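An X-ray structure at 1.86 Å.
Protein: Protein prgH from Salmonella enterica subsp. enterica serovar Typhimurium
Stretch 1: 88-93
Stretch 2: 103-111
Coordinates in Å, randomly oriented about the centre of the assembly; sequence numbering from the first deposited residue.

Stretch 1, residues 88-93: SVQLNT
Stretch 2 (103-111) LIRPESEPW

Residues 88-93 and 103-111 belong to one chain. The second stretch enters as the end of a strand, residues 103-106, and continues as loop and turn. Residues 88-91 are extended and run obliquely across the strand; from Leu91 to Thr93 the chain runs roughly against the strand's direction. Val89 has phi/psi -127/148, Gln90 -99/147 and Leu91 -68/149. Asn92 breaks this course with a left-handed conformation, 66/30, and Thr93 returns to -141/140. In the strand, Leu103 is at -147/136, Ile104 at -111/124, Arg105 at -130/153 and Pro106 at -62/146.

The CA atoms of Leu91 and Ile104 are 5.3 Å apart, as are those of Asn92 and Arg105; the CA atoms of Thr93 and Leu103 are 5.6 Å apart. One direct backbone hydrogen bond joins the stretches: Asn92 N donates to Ile104 O at 2.8 Å, with an angle of 167° at the hydrogen. Ile104 O also receives a CA-H...O contact from Leu91 CA at 3.3 Å. Water 1 donates to Gln90 O (2.8 Å) and Thr93 O (2.4 Å) and accepts from Ile104 N (3.0 Å), extending the backbone link.

A type I turn runs from Pro106 to Glu109, with Glu107 at -58/-39, Ser108 at -71/-12 and Glu109 at -113/90. Glu109 N donates to Pro106 O at 2.9 Å. Arg105, with chi1 p, chi2 and chi3 t and chi4 73°, braces this turn: its NH1 donates to Glu107 O at 2.8 Å and weakly to Glu109 O at 3.2 Å.

Ile104 (m, t) and Leu91 (m, t) each take part in two of the three apolar side-chain contacts. Ile104 CD1 lies 3.7 Å from Val89 CG2; Val89 is chi1 m and its CA-to-CB bond points toward the second stretch. Ile104 CG2 lies 3.9 Å from Leu91 CD2. Leu91's CB points sideways, but its end comes nearer and places CD1 3.9 Å from Pro106 CG. These aliphatic groups have no polar atoms to satisfy and meet in van der Waals contact. Leu103, chi1 t and chi2 140°, brings CD1 to 3.7 Å from Asn92 C.

Asn92 has the largest area covered across this contact. Its CB points away, yet chi1 m and chi2 -32° bring the amide back. Asn92 ND2 donates to Glu109 OE1 at 3.1 Å, pairing an amide donor with a carboxylate acceptor. Glu109 is m, t; its CA-to-CB bond points toward the first stretch. Asn92 OD1 lies 3.3 Å from Arg105 CB and accepts from water 2 at 2.9 Å; that water also donates to Glu109 O at 2.6 Å. Trp111, chi1 t and chi2 -102°, places CZ3 3.5 Å from Asn92 O, in an oblique approach.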

# COMPACT_ATOMS: atom_id res chain seq x y z
N SER A 88 5.26 -12.14 -34.87
CA SER A 88 5.78 -10.83 -35.29
C SER A 88 4.72 -9.76 -35.26
O SER A 88 3.59 -10.02 -35.67
CB SER A 88 6.27 -10.91 -36.78
OG SER A 88 7.67 -10.75 -36.78
N VAL A 89 5.06 -8.57 -34.80
CA VAL A 89 4.09 -7.50 -34.77
C VAL A 89 4.65 -6.28 -35.46
O VAL A 89 5.83 -5.99 -35.38
CB VAL A 89 3.64 -7.06 -33.34
CG1 VAL A 89 2.67 -8.08 -32.75
CG2 VAL A 89 4.84 -6.86 -32.43
N GLN A 90 3.73 -5.54 -36.07
CA GLN A 90 4.08 -4.35 -36.82
C GLN A 90 3.85 -3.11 -35.98
O GLN A 90 2.95 -3.08 -35.10
CB GLN A 90 3.23 -4.31 -38.09
CG GLN A 90 3.36 -5.55 -38.96
CD GLN A 90 4.74 -6.20 -38.89
OE1 GLN A 90 5.76 -5.54 -39.17
NE2 GLN A 90 4.80 -7.48 -38.48
N LEU A 91 4.69 -2.11 -36.22
CA LEU A 91 4.55 -0.85 -35.54
C LEU A 91 3.30 -0.10 -35.98
O LEU A 91 2.85 -0.21 -37.11
CB LEU A 91 5.75 0.04 -35.79
CG LEU A 91 7.09 -0.46 -35.28
CD1 LEU A 91 8.14 0.53 -35.74
CD2 LEU A 91 7.14 -0.52 -33.78
N ASN A 92 2.74 0.69 -35.07
CA ASN A 92 1.68 1.62 -35.37
C ASN A 92 0.39 1.00 -35.79
O ASN A 92 -0.39 1.60 -36.53
CB ASN A 92 2.13 2.68 -36.37
CG ASN A 92 3.30 3.47 -35.88
OD1 ASN A 92 3.44 3.69 -34.68
ND2 ASN A 92 4.16 3.89 -36.78
N THR A 93 0.11 -0.18 -35.29
CA THR A 93 -1.14 -0.82 -35.59
C THR A 93 -1.66 -1.54 -34.34
O THR A 93 -0.88 -2.13 -33.57
CB THR A 93 -1.01 -1.72 -36.88
OG1 THR A 93 -1.81 -2.92 -36.78
CG2 THR A 93 0.41 -2.12 -37.15
N LEU A 103 -0.67 -0.87 -28.89
CA LEU A 103 -0.08 -0.37 -30.08
C LEU A 103 1.38 -0.15 -29.72
O LEU A 103 1.63 0.25 -28.61
CB LEU A 103 -0.80 0.95 -30.47
CG LEU A 103 -0.21 1.49 -31.76
CD1 LEU A 103 -1.32 2.04 -32.64
CD2 LEU A 103 0.88 2.52 -31.52
N ILE A 104 2.35 -0.55 -30.59
CA ILE A 104 3.78 -0.35 -30.32
C ILE A 104 4.25 0.71 -31.34
O ILE A 104 4.05 0.53 -32.57
CB ILE A 104 4.61 -1.66 -30.45
CG1 ILE A 104 4.06 -2.77 -29.54
CG2 ILE A 104 6.07 -1.39 -30.17
CD1 ILE A 104 4.59 -4.18 -29.85
N ARG A 105 4.83 1.80 -30.84
CA ARG A 105 5.31 2.90 -31.70
C ARG A 105 6.76 3.28 -31.37
O ARG A 105 7.20 3.13 -30.24
CB ARG A 105 4.41 4.13 -31.52
CG ARG A 105 4.54 4.76 -30.18
CD ARG A 105 3.54 5.90 -30.00
NE ARG A 105 3.82 6.66 -28.80
CZ ARG A 105 4.82 7.50 -28.64
NH1 ARG A 105 5.68 7.72 -29.62
NH2 ARG A 105 4.92 8.19 -27.53
N PRO A 106 7.50 3.84 -32.37
CA PRO A 106 8.72 4.54 -32.05
C PRO A 106 8.47 5.75 -31.17
O PRO A 106 7.42 6.43 -31.32
CB PRO A 106 9.19 5.02 -33.40
CG PRO A 106 8.57 4.12 -34.38
CD PRO A 106 7.23 3.85 -33.81
N GLU A 107 9.41 6.03 -30.30
CA GLU A 107 9.21 7.10 -29.34
C GLU A 107 8.93 8.42 -30.08
O GLU A 107 8.07 9.21 -29.68
CB GLU A 107 10.42 7.20 -28.45
CG GLU A 107 10.31 8.27 -27.36
CD GLU A 107 11.56 8.32 -26.51
OE1 GLU A 107 12.59 7.76 -26.94
OE2 GLU A 107 11.52 8.89 -25.39
N SER A 108 9.65 8.61 -31.19
CA SER A 108 9.56 9.79 -32.03
C SER A 108 8.27 9.93 -32.85
O SER A 108 8.03 10.98 -33.43
CB SER A 108 10.71 9.72 -33.01
OG SER A 108 10.59 8.51 -33.76
N GLU A 109 7.45 8.89 -32.93
CA GLU A 109 6.17 8.96 -33.67
C GLU A 109 4.92 8.86 -32.77
O GLU A 109 4.39 7.73 -32.54
CB GLU A 109 6.13 7.85 -34.73
CG GLU A 109 7.24 7.99 -35.79
CD GLU A 109 7.22 6.92 -36.89
OE1 GLU A 109 6.40 5.99 -36.76
OE2 GLU A 109 8.01 7.03 -37.89
N PRO A 110 4.42 10.01 -32.30
CA PRO A 110 3.24 9.99 -31.42
C PRO A 110 2.01 9.39 -32.11
O PRO A 110 1.82 9.58 -33.31
CB PRO A 110 2.99 11.47 -31.10
CG PRO A 110 4.31 12.16 -31.39
CD PRO A 110 4.92 11.38 -32.52
N TRP A 111 1.18 8.65 -31.37
CA TRP A 111 -0.06 8.08 -31.93
C TRP A 111 -1.18 9.04 -31.79
O TRP A 111 -1.95 9.20 -32.75
CB TRP A 111 -0.41 6.75 -31.27
CG TRP A 111 -1.76 6.10 -31.65
CD1 TRP A 111 -2.93 6.10 -30.89
CD2 TRP A 111 -2.13 5.35 -32.88
NE1 TRP A 111 -3.95 5.41 -31.55
CE2 TRP A 111 -3.53 4.94 -32.71
CE3 TRP A 111 -1.47 5.01 -34.07
CZ2 TRP A 111 -4.22 4.21 -33.70
CZ3 TRP A 111 -2.16 4.26 -35.03
CH2 TRP A 111 -3.50 3.87 -34.85
O HOH W 1 1.47 -1.77 -33.18
O HOH W 2 2.62 6.28 -33.72